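Local coordinates for suppressor protein MPT5 (Saccharomyces cerevisiae, PDB 5BZ1), which binds short sequence elements in the 3'-UTRs of target mRNAs through its Pumilio RNA-binding domain and so regulates gene expression after transcription, at residues Q131-T134 and L135-L139; D229-L232 and L233-F237; I365-L368 and I369-K373. All coordinates share one frame; numbering follows the deposited sequence.

Contact 1: residues Q131-T134 and L135-L139; sequences QVVT and LINDL
Val132 and Ile136 meet one turn apart on helix 129-137, a short helix of Pumilio repeat 4 in the PUF RNA-binding domain.

Three i to i+4 backbone hydrogen bonds hold the turns together. Leu135 N donates to Gln131 O and Ile136 N to Val132 O. Asn137 N donates to Val133 O at 3.1 Å. The helix ends here. Asp138 N reaches Thr134 O at 2.8 Å, but the N-H...O angle is only 116° and the bond is weak.

The apolar contacts are looser. Ile136 CD1 comes within 4.3 Å of Val132 CG1. CG1 of Ile136 is anti to its carbonyl carbon (chi1 -69°), which lays this branch back along the Val132 carbonyl. The two side chains are buried, Val132 against Phe159 and Ala163, Ile136 against Ile173. Leu135 turns to another side, onto Phe90 and Ile94.

Polar side chains at the helix end reach other parts of the fold. Asn137 ND2 bonds to Thr172 O, tying this repeat to helix 169-174 of the next. Asp138 OD2 accepts from Asn140 N and Gly141 N and so caps the helix that follows. Asp138 CB rests 3.1 Å from Thr134 O.

Contact 2: residues D229-L232 and L233-F237; sequences DFYL and LAELF
Tyr231 meets Glu235, and Leu232 meets Leu236, one turn apart on helix 229-240 in Pumilio repeat 6. Two direct backbone bonds cross here. Glu235 N donates to Tyr231 O at 2.9 Å, nearly in line with the carbonyl bond. Leu236 N donates to Leu232 O at 2.8 Å with an N-H...O angle of 166°, though the donor is tilted 28° from the carbonyl plane.

A water bridges the turn before. It donates to Asp229 O at 2.8 Å and accepts from Ala234 N at 2.9 Å. Both backbone atoms thus gain a partner through the solvent molecule. Leu233 CD1 also lies by Asp229 O, at 3.7 Å.

Two polar side chains find partners on neighbouring helices. Asp229 OD1 forms a salt bridge with Lys263 NZ. Tyr231 OH is hydrogen-bonded to Ser199 OG, which fixes the far end of the ring. Glu235 stays by the ring itself. Its OE1 stands at the edge, near the ring plane, 4.2 Å from Tyr231 CD1.

The apolar pair is closer. Leu232 CG is anti to its backbone N (chi1 -170°). This sends the side chain toward the next turn, where CD1 lies 3.8 Å from Leu236 CG. The two side chains cross at a slant.

Helix 229-240 is packed on several sides. Leu232 and Leu236 face helix 215-223 of the same repeat, Asp229 and Leu233 lie on helices 253-273 and 288-307, and Phe230 and Glu235 touch helix 192-204.

Contact 3: residues I365-L368 and I369-K373; sequences IGNL and IVLTK
Leu368 and Thr372 form the tight side of this turn of helix 354-375. Leu368 O accepts two bonds from the same residue. Thr372 N reaches it at 2.9 Å, and Thr372 OG1 donates at 2.7 Å. The two donors come from opposite faces of the carbonyl plane, with OG1 35° out of it. OG1 is anti to the carbonyl carbon of Thr372 (chi1 -61°), which swings the hydroxyl back down the helix. The buried hydroxyl is thereby satisfied within its own helix. A valine in its place lacks the hydroxyl, and Leu368 O would probably keep only the backbone N-H of that position as a partner in this turn. Leu368 and Thr372 are both covered by Leu326 and Leu309, and Ile369 by Leu326 and Tyr395.

Asn367 and Leu371 pack more loosely. Asn367 slants across Leu371, with OD1 3.9 Å from Leu371 CD1. These are van der Waals contacts. Both side chains also touch Thr306 of helix 288-307. Val370 is solvent-exposed but close to the backbone, its CG2 3.2 Å from Asn367 O. Beneath these side chains the backbone stays regular, with Val370 N bonded to Gly366 O and Leu371 N to Asn367 O.

A threonine hydroxyl returned to the carbonyl four residues earlier is a common intrahelical bond in alpha helices. Here it is buried in the all-helical C-terminal part of the PUF domain, between helices 318-326 and 385-398.

How the contacts relate
The three contacts follow one another along the chain, each within a single helix: 129-137, 229-240 and 354-375. All belong to the one PUM-HD domain, built of helices without strands. Centres of contacts 1 and 2 are 30 Å apart, those of contacts 2 and 3 are 27 Å apart, and those of contacts 1 and 3 are 50 Å apart. None touches another. Contacts 1 and 3 lie on opposite sides of the chain's centre. The three thus mark successive points along an elongated helical-repeat scaffold that binds RNA. Contact 1 lies close to the RNA, about 4 Å at the nearest atoms. Contacts 2 and 3 are farther off, about 14 Å and 12 Å, within the helix packing.

Contact 1: residues Q131-T134 and L135-L139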
ATOM      1  N   GLN A 131      13.711 -12.191   7.010  1.00 31.69           N
ATOM      2  CA  GLN A 131      14.009 -10.959   7.728  1.00 28.49           C
ATOM      3  C   GLN A 131      13.399  -9.731   7.045  1.00 29.35           C
ATOM      4  O   GLN A 131      12.949  -8.805   7.721  1.00 29.83           O
ATOM      5  CB  GLN A 131      15.520 -10.801   7.924  1.00 23.99           C
ATOM      6  CG  GLN A 131      16.075 -11.635   9.084  1.00 25.94           C
ATOM      7  CD  GLN A 131      17.591 -11.603   9.153  1.00 33.44           C
ATOM      8  OE1 GLN A 131      18.264 -11.439   8.134  1.00 31.91           O
ATOM      9  NE2 GLN A 131      18.136 -11.752  10.357  1.00 31.42           N
ATOM     10  N   VAL A 132      13.366  -9.734   5.712  1.00 25.43           N
ATOM     11  CA  VAL A 132      12.742  -8.635   4.966  1.00 22.88           C
ATOM     12  C   VAL A 132      11.235  -8.565   5.233  1.00 27.39           C
ATOM     13  O   VAL A 132      10.678  -7.480   5.427  1.00 23.96           O
ATOM     14  CB  VAL A 132      12.997  -8.735   3.446  1.00 26.28           C
ATOM     15  CG1 VAL A 132      12.255  -7.633   2.709  1.00 26.58           C
ATOM     16  CG2 VAL A 132      14.488  -8.644   3.143  1.00 26.81           C
ATOM     17  N   VAL A 133      10.579  -9.723   5.238  1.00 26.92           N
ATOM     18  CA  VAL A 133       9.157  -9.790   5.574  1.00 28.99           C
ATOM     19  C   VAL A 133       8.936  -9.210   6.972  1.00 30.29           C
ATOM     20  O   VAL A 133       8.030  -8.404   7.189  1.00 29.77           O
ATOM     21  CB  VAL A 133       8.623 -11.235   5.509  1.00 30.20           C
ATOM     22  CG1 VAL A 133       7.229 -11.318   6.102  1.00 30.92           C
ATOM     23  CG2 VAL A 133       8.615 -11.736   4.071  1.00 27.08           C
ATOM     24  N   THR A 134       9.789  -9.615   7.907  1.00 28.39           N
ATOM     25  CA  THR A 134       9.761  -9.091   9.268  1.00 31.35           C
ATOM     26  C   THR A 134       9.878  -7.564   9.290  1.00 31.09           C
ATOM     27  O   THR A 134       9.128  -6.894   9.998  1.00 28.58           O
ATOM     28  CB  THR A 134      10.866  -9.727  10.126  1.00 30.55           C
ATOM     29  OG1 THR A 134      10.543 -11.105  10.366  1.00 33.28           O
ATOM     30  CG2 THR A 134      11.005  -9.002  11.456  1.00 28.51           C
ATOM     31  N   LEU A 135      10.800  -7.020   8.499  1.00 27.13           N
ATOM     32  CA  LEU A 135      10.961  -5.571   8.390  1.00 25.16           C
ATOM     33  C   LEU A 135       9.690  -4.887   7.879  1.00 29.18           C
ATOM     34  O   LEU A 135       9.288  -3.841   8.393  1.00 25.70           O
ATOM     35  CB  LEU A 135      12.138  -5.229   7.474  1.00 21.05           C
ATOM     36  CG  LEU A 135      13.525  -5.509   8.049  1.00 31.25           C
ATOM     37  CD1 LEU A 135      14.611  -4.993   7.124  1.00 26.89           C
ATOM     38  CD2 LEU A 135      13.658  -4.884   9.422  1.00 29.29           C
ATOM     39  N   ILE A 136       9.069  -5.482   6.864  1.00 25.63           N
ATOM     40  CA  ILE A 136       7.856  -4.933   6.263  1.00 27.86           C
ATOM     41  C   ILE A 136       6.738  -4.797   7.301  1.00 24.91           C
ATOM     42  O   ILE A 136       5.994  -3.815   7.302  1.00 25.03           O
ATOM     43  CB  ILE A 136       7.384  -5.802   5.071  1.00 28.74           C
ATOM     44  CG1 ILE A 136       8.371  -5.689   3.909  1.00 27.68           C
ATOM     45  CG2 ILE A 136       5.997  -5.392   4.602  1.00 21.85           C
ATOM     46  CD1 ILE A 136       8.100  -6.651   2.767  1.00 30.81           C
ATOM     47  N   ASN A 137       6.642  -5.778   8.195  1.00 24.81           N
ATOM     48  CA  ASN A 137       5.599  -5.794   9.214  1.00 28.50           C
ATOM     49  C   ASN A 137       6.008  -5.196  10.558  1.00 30.65           C
ATOM     50  O   ASN A 137       5.162  -4.986  11.428  1.00 32.44           O
ATOM     51  CB  ASN A 137       5.083  -7.222   9.424  1.00 32.06           C
ATOM     52  CG  ASN A 137       4.231  -7.706   8.269  1.00 32.01           C
ATOM     53  OD1 ASN A 137       3.763  -6.912   7.459  1.00 30.03           O
ATOM     54  ND2 ASN A 137       4.018  -9.017   8.196  1.00 29.17           N
ATOM     55  N   ASP A 138       7.299  -4.930  10.732  1.00 27.68           N
ATOM     56  CA  ASP A 138       7.798  -4.466  12.025  1.00 28.16           C
ATOM     57  C   ASP A 138       7.416  -3.018  12.331  1.00 24.90           C
ATOM     58  O   ASP A 138       7.461  -2.148  11.455  1.00 27.73           O
ATOM     59  CB  ASP A 138       9.319  -4.636  12.122  1.00 29.85           C
ATOM     60  CG  ASP A 138       9.859  -4.262  13.490  1.00 35.04           C
ATOM     61  OD1 ASP A 138       9.770  -5.094  14.418  1.00 33.69           O
ATOM     62  OD2 ASP A 138      10.375  -3.135  13.631  1.00 34.32           O
ATOM     63  N   LEU A 139       7.042  -2.788  13.587  1.00 27.83           N
ATOM     64  CA  LEU A 139       6.661  -1.475  14.096  1.00 33.25           C
ATOM     65  C   LEU A 139       7.665  -0.380  13.723  1.00 36.23           C
ATOM     66  O   LEU A 139       7.278   0.735  13.364  1.00 30.25           O
ATOM     67  CB  LEU A 139       6.508  -1.557  15.617  1.00 32.51           C
ATOM     68  CG  LEU A 139       6.297  -0.271  16.413  1.00 41.03           C
ATOM     69  CD1 LEU A 139       4.995   0.401  16.007  1.00 42.54           C
ATOM     70  CD2 LEU A 139       6.306  -0.563  17.907  1.00 41.62           C
TER

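Contact 2: residues D229-L232 and L233-F237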
ATOM      1  N   ASP A 229      -6.540  -3.510 -15.830  1.00 27.61           N
ATOM      2  CA  ASP A 229      -7.901  -3.801 -16.286  1.00 29.65           C
ATOM      3  C   ASP A 229      -7.994  -4.980 -17.262  1.00 37.55           C
ATOM      4  O   ASP A 229      -8.910  -5.798 -17.169  1.00 43.91           O
ATOM      5  CB  ASP A 229      -8.522  -2.556 -16.937  1.00 34.83           C
ATOM      6  CG  ASP A 229      -8.857  -1.468 -15.928  1.00 43.47           C
ATOM      7  OD1 ASP A 229      -8.473  -1.602 -14.748  1.00 44.13           O
ATOM      8  OD2 ASP A 229      -9.496  -0.467 -16.323  1.00 46.22           O
ATOM      9  N   PHE A 230      -7.034  -5.071 -18.179  1.00 35.49           N
ATOM     10  CA  PHE A 230      -7.094  -6.044 -19.275  1.00 42.40           C
ATOM     11  C   PHE A 230      -7.102  -7.512 -18.827  1.00 39.91           C
ATOM     12  O   PHE A 230      -7.519  -8.386 -19.587  1.00 39.72           O
ATOM     13  CB  PHE A 230      -5.972  -5.794 -20.295  1.00 37.54           C
ATOM     14  CG  PHE A 230      -4.617  -6.265 -19.844  1.00 36.20           C
ATOM     15  CD1 PHE A 230      -4.100  -7.469 -20.306  1.00 36.77           C
ATOM     16  CD2 PHE A 230      -3.857  -5.507 -18.960  1.00 34.15           C
ATOM     17  CE1 PHE A 230      -2.853  -7.912 -19.897  1.00 39.08           C
ATOM     18  CE2 PHE A 230      -2.608  -5.942 -18.545  1.00 32.94           C
ATOM     19  CZ  PHE A 230      -2.106  -7.147 -19.013  1.00 38.94           C
ATOM     20  N   TYR A 231      -6.653  -7.780 -17.602  1.00 38.63           N
ATOM     21  CA  TYR A 231      -6.647  -9.148 -17.083  1.00 46.08           C
ATOM     22  C   TYR A 231      -7.328  -9.293 -15.719  1.00 43.00           C
ATOM     23  O   TYR A 231      -7.955 -10.316 -15.447  1.00 41.24           O
ATOM     24  CB  TYR A 231      -5.219  -9.699 -17.007  1.00 48.90           C
ATOM     25  CG  TYR A 231      -4.444  -9.226 -15.801  1.00 51.29           C
ATOM     26  CD1 TYR A 231      -4.317 -10.026 -14.671  1.00 53.78           C
ATOM     27  CD2 TYR A 231      -3.839  -7.981 -15.792  1.00 52.74           C
ATOM     28  CE1 TYR A 231      -3.614  -9.594 -13.572  1.00 51.85           C
ATOM     29  CE2 TYR A 231      -3.134  -7.543 -14.703  1.00 55.27           C
ATOM     30  CZ  TYR A 231      -3.025  -8.349 -13.597  1.00 55.69           C
ATOM     31  OH  TYR A 231      -2.318  -7.893 -12.518  1.00 57.93           O
ATOM     32  N   LEU A 232      -7.199  -8.278 -14.866  1.00 39.03           N
ATOM     33  CA  LEU A 232      -7.625  -8.391 -13.470  1.00 37.46           C
ATOM     34  C   LEU A 232      -9.127  -8.626 -13.294  1.00 34.17           C
ATOM     35  O   LEU A 232      -9.534  -9.412 -12.439  1.00 36.38           O
ATOM     36  CB  LEU A 232      -7.179  -7.171 -12.657  1.00 35.42           C
ATOM     37  CG  LEU A 232      -7.377  -7.301 -11.144  1.00 38.16           C
ATOM     38  CD1 LEU A 232      -6.617  -8.506 -10.606  1.00 36.32           C
ATOM     39  CD2 LEU A 232      -6.947  -6.038 -10.421  1.00 34.32           C
ATOM     40  N   LEU A 233      -9.941  -7.944 -14.095  1.00 34.92           N
ATOM     41  CA  LEU A 233     -11.395  -8.085 -14.022  1.00 41.04           C
ATOM     42  C   LEU A 233     -11.837  -9.530 -14.255  1.00 34.29           C
ATOM     43  O   LEU A 233     -12.464 -10.143 -13.391  1.00 35.30           O
ATOM     44  CB  LEU A 233     -12.074  -7.158 -15.032  1.00 47.02           C
ATOM     45  CG  LEU A 233     -11.976  -5.659 -14.759  1.00 52.60           C
ATOM     46  CD1 LEU A 233     -12.296  -4.864 -16.014  1.00 55.21           C
ATOM     47  CD2 LEU A 233     -12.916  -5.268 -13.635  1.00 53.65           C
ATOM     48  N   ALA A 234     -11.501 -10.066 -15.423  1.00 33.96           N
ATOM     49  CA  ALA A 234     -11.828 -11.449 -15.754  1.00 37.94           C
ATOM     50  C   ALA A 234     -11.187 -12.437 -14.778  1.00 38.24           C
ATOM     51  O   ALA A 234     -11.822 -13.404 -14.362  1.00 37.07           O
ATOM     52  CB  ALA A 234     -11.408 -11.759 -17.177  1.00 37.12           C
ATOM     53  N   GLU A 235      -9.927 -12.194 -14.426  1.00 34.88           N
ATOM     54  CA  GLU A 235      -9.201 -13.072 -13.512  1.00 42.03           C
ATOM     55  C   GLU A 235      -9.906 -13.148 -12.160  1.00 35.38           C
ATOM     56  O   GLU A 235     -10.163 -14.239 -11.648  1.00 36.44           O
ATOM     57  CB  GLU A 235      -7.769 -12.573 -13.320  1.00 48.79           C
ATOM     58  CG  GLU A 235      -6.829 -13.588 -12.701  1.00 60.84           C
ATOM     59  CD  GLU A 235      -6.160 -14.465 -13.735  1.00 76.69           C
ATOM     60  OE1 GLU A 235      -5.886 -13.967 -14.848  1.00 82.43           O
ATOM     61  OE2 GLU A 235      -5.906 -15.651 -13.437  1.00 83.57           O
ATOM     62  N   LEU A 236     -10.215 -11.985 -11.590  1.00 31.29           N
ATOM     63  CA  LEU A 236     -10.955 -11.922 -10.335  1.00 32.15           C
ATOM     64  C   LEU A 236     -12.314 -12.596 -10.459  1.00 35.78           C
ATOM     65  O   LEU A 236     -12.690 -13.401  -9.610  1.00 35.88           O
ATOM     66  CB  LEU A 236     -11.148 -10.477  -9.871  1.00 28.37           C
ATOM     67  CG  LEU A 236      -9.953  -9.749  -9.257  1.00 41.46           C
ATOM     68  CD1 LEU A 236     -10.378  -8.392  -8.728  1.00 41.15           C
ATOM     69  CD2 LEU A 236      -9.328 -10.574  -8.149  1.00 45.96           C
ATOM     70  N   PHE A 237     -13.052 -12.271 -11.516  1.00 37.15           N
ATOM     71  CA  PHE A 237     -14.400 -12.799 -11.651  1.00 38.17           C
ATOM     72  C   PHE A 237     -14.411 -14.311 -11.851  1.00 40.76           C
ATOM     73  O   PHE A 237     -15.293 -14.994 -11.336  1.00 47.54           O
ATOM     74  CB  PHE A 237     -15.171 -12.102 -12.772  1.00 37.52           C
ATOM     75  CG  PHE A 237     -16.646 -12.378 -12.736  1.00 42.11           C
ATOM     76  CD1 PHE A 237     -17.434 -11.860 -11.712  1.00 41.88           C
ATOM     77  CD2 PHE A 237     -17.245 -13.165 -13.706  1.00 43.41           C
ATOM     78  CE1 PHE A 237     -18.794 -12.117 -11.663  1.00 46.86           C
ATOM     79  CE2 PHE A 237     -18.606 -13.427 -13.663  1.00 48.07           C
ATOM     80  CZ  PHE A 237     -19.381 -12.901 -12.641  1.00 47.27           C
TER
HETATM   81  O   HOH W   1     -10.182  -8.331 -17.402  1.00 44.35           O

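Contact 3: residues I365-L368 and I369-K373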
ATOM      1  N   ILE A 365     -31.729  -5.477 -15.748  1.00 41.89           N
ATOM      2  CA  ILE A 365     -31.759  -4.572 -14.603  1.00 43.41           C
ATOM      3  C   ILE A 365     -33.201  -4.165 -14.286  1.00 43.88           C
ATOM      4  O   ILE A 365     -33.561  -3.978 -13.122  1.00 42.50           O
ATOM      5  CB  ILE A 365     -30.839  -3.334 -14.802  1.00 36.16           C
ATOM      6  CG1 ILE A 365     -30.366  -2.784 -13.455  1.00 37.24           C
ATOM      7  CG2 ILE A 365     -31.518  -2.244 -15.622  1.00 36.94           C
ATOM      8  CD1 ILE A 365     -29.331  -3.654 -12.780  1.00 30.88           C
ATOM      9  N   GLY A 366     -34.028  -4.063 -15.323  1.00 50.05           N
ATOM     10  CA  GLY A 366     -35.438  -3.763 -15.149  1.00 50.88           C
ATOM     11  C   GLY A 366     -36.141  -4.900 -14.432  1.00 46.38           C
ATOM     12  O   GLY A 366     -36.978  -4.675 -13.554  1.00 47.92           O
ATOM     13  N   ASN A 367     -35.792  -6.126 -14.807  1.00 42.63           N
ATOM     14  CA  ASN A 367     -36.348  -7.311 -14.169  1.00 46.10           C
ATOM     15  C   ASN A 367     -35.948  -7.396 -12.696  1.00 45.20           C
ATOM     16  O   ASN A 367     -36.755  -7.766 -11.843  1.00 47.20           O
ATOM     17  CB  ASN A 367     -35.916  -8.573 -14.924  1.00 48.97           C
ATOM     18  CG  ASN A 367     -36.302  -9.853 -14.201  1.00 54.25           C
ATOM     19  OD1 ASN A 367     -35.451 -10.695 -13.901  1.00 57.87           O
ATOM     20  ND2 ASN A 367     -37.588 -10.000 -13.907  1.00 55.64           N
ATOM     21  N   LEU A 368     -34.700  -7.045 -12.402  1.00 36.62           N
ATOM     22  CA  LEU A 368     -34.223  -7.041 -11.025  1.00 34.26           C
ATOM     23  C   LEU A 368     -34.960  -5.992 -10.191  1.00 33.04           C
ATOM     24  O   LEU A 368     -35.273  -6.220  -9.022  1.00 34.07           O
ATOM     25  CB  LEU A 368     -32.711  -6.807 -10.975  1.00 39.42           C
ATOM     26  CG  LEU A 368     -32.063  -6.819  -9.588  1.00 41.33           C
ATOM     27  CD1 LEU A 368     -32.382  -8.116  -8.879  1.00 42.19           C
ATOM     28  CD2 LEU A 368     -30.559  -6.630  -9.685  1.00 37.36           C
ATOM     29  N   ILE A 369     -35.244  -4.846 -10.804  1.00 34.56           N
ATOM     30  CA  ILE A 369     -35.976  -3.776 -10.135  1.00 41.22           C
ATOM     31  C   ILE A 369     -37.381  -4.226  -9.717  1.00 47.57           C
ATOM     32  O   ILE A 369     -37.805  -3.990  -8.583  1.00 47.41           O
ATOM     33  CB  ILE A 369     -36.075  -2.515 -11.025  1.00 45.81           C
ATOM     34  CG1 ILE A 369     -34.715  -1.820 -11.133  1.00 47.45           C
ATOM     35  CG2 ILE A 369     -37.103  -1.542 -10.473  1.00 39.13           C
ATOM     36  CD1 ILE A 369     -34.191  -1.290  -9.812  1.00 44.99           C
ATOM     37  N   VAL A 370     -38.102  -4.874 -10.631  1.00 45.96           N
ATOM     38  CA  VAL A 370     -39.467  -5.304 -10.336  1.00 46.05           C
ATOM     39  C   VAL A 370     -39.493  -6.418  -9.285  1.00 37.25           C
ATOM     40  O   VAL A 370     -40.375  -6.444  -8.430  1.00 45.68           O
ATOM     41  CB  VAL A 370     -40.275  -5.691 -11.613  1.00 64.88           C
ATOM     42  CG1 VAL A 370     -40.161  -4.607 -12.669  1.00 65.04           C
ATOM     43  CG2 VAL A 370     -39.819  -7.024 -12.185  1.00 67.38           C
ATOM     44  N   LEU A 371     -38.519  -7.323  -9.338  1.00 35.65           N
ATOM     45  CA  LEU A 371     -38.419  -8.382  -8.337  1.00 41.89           C
ATOM     46  C   LEU A 371     -38.096  -7.784  -6.969  1.00 43.04           C
ATOM     47  O   LEU A 371     -38.603  -8.242  -5.943  1.00 39.50           O
ATOM     48  CB  LEU A 371     -37.368  -9.421  -8.735  1.00 38.13           C
ATOM     49  CG  LEU A 371     -37.692 -10.337  -9.915  1.00 44.19           C
ATOM     50  CD1 LEU A 371     -36.549 -11.301 -10.188  1.00 48.12           C
ATOM     51  CD2 LEU A 371     -38.973 -11.100  -9.650  1.00 40.80           C
ATOM     52  N   THR A 372     -37.257  -6.753  -6.965  1.00 42.85           N
ATOM     53  CA  THR A 372     -36.922  -6.040  -5.737  1.00 34.90           C
ATOM     54  C   THR A 372     -38.158  -5.358  -5.140  1.00 34.47           C
ATOM     55  O   THR A 372     -38.395  -5.437  -3.932  1.00 34.22           O
ATOM     56  CB  THR A 372     -35.810  -4.998  -5.974  1.00 33.30           C
ATOM     57  OG1 THR A 372     -34.623  -5.658  -6.435  1.00 29.46           O
ATOM     58  CG2 THR A 372     -35.492  -4.255  -4.693  1.00 34.14           C
ATOM     59  N   LYS A 373     -38.944  -4.703  -5.993  1.00 33.89           N
ATOM     60  CA  LYS A 373     -40.154  -4.006  -5.563  1.00 41.75           C
ATOM     61  C   LYS A 373     -41.166  -4.968  -4.930  1.00 46.53           C
ATOM     62  O   LYS A 373     -41.825  -4.622  -3.949  1.00 47.64           O
ATOM     63  CB  LYS A 373     -40.797  -3.266  -6.743  1.00 43.93           C
ATOM     64  CG  LYS A 373     -41.846  -2.226  -6.344  1.00 51.36           C
ATOM     65  CD  LYS A 373     -42.721  -1.812  -7.529  1.00 65.75           C
ATOM     66  CE  LYS A 373     -41.952  -1.010  -8.574  1.00 72.85           C
ATOM     67  NZ  LYS A 373     -42.055   0.464  -8.363  1.00 80.29           N
TER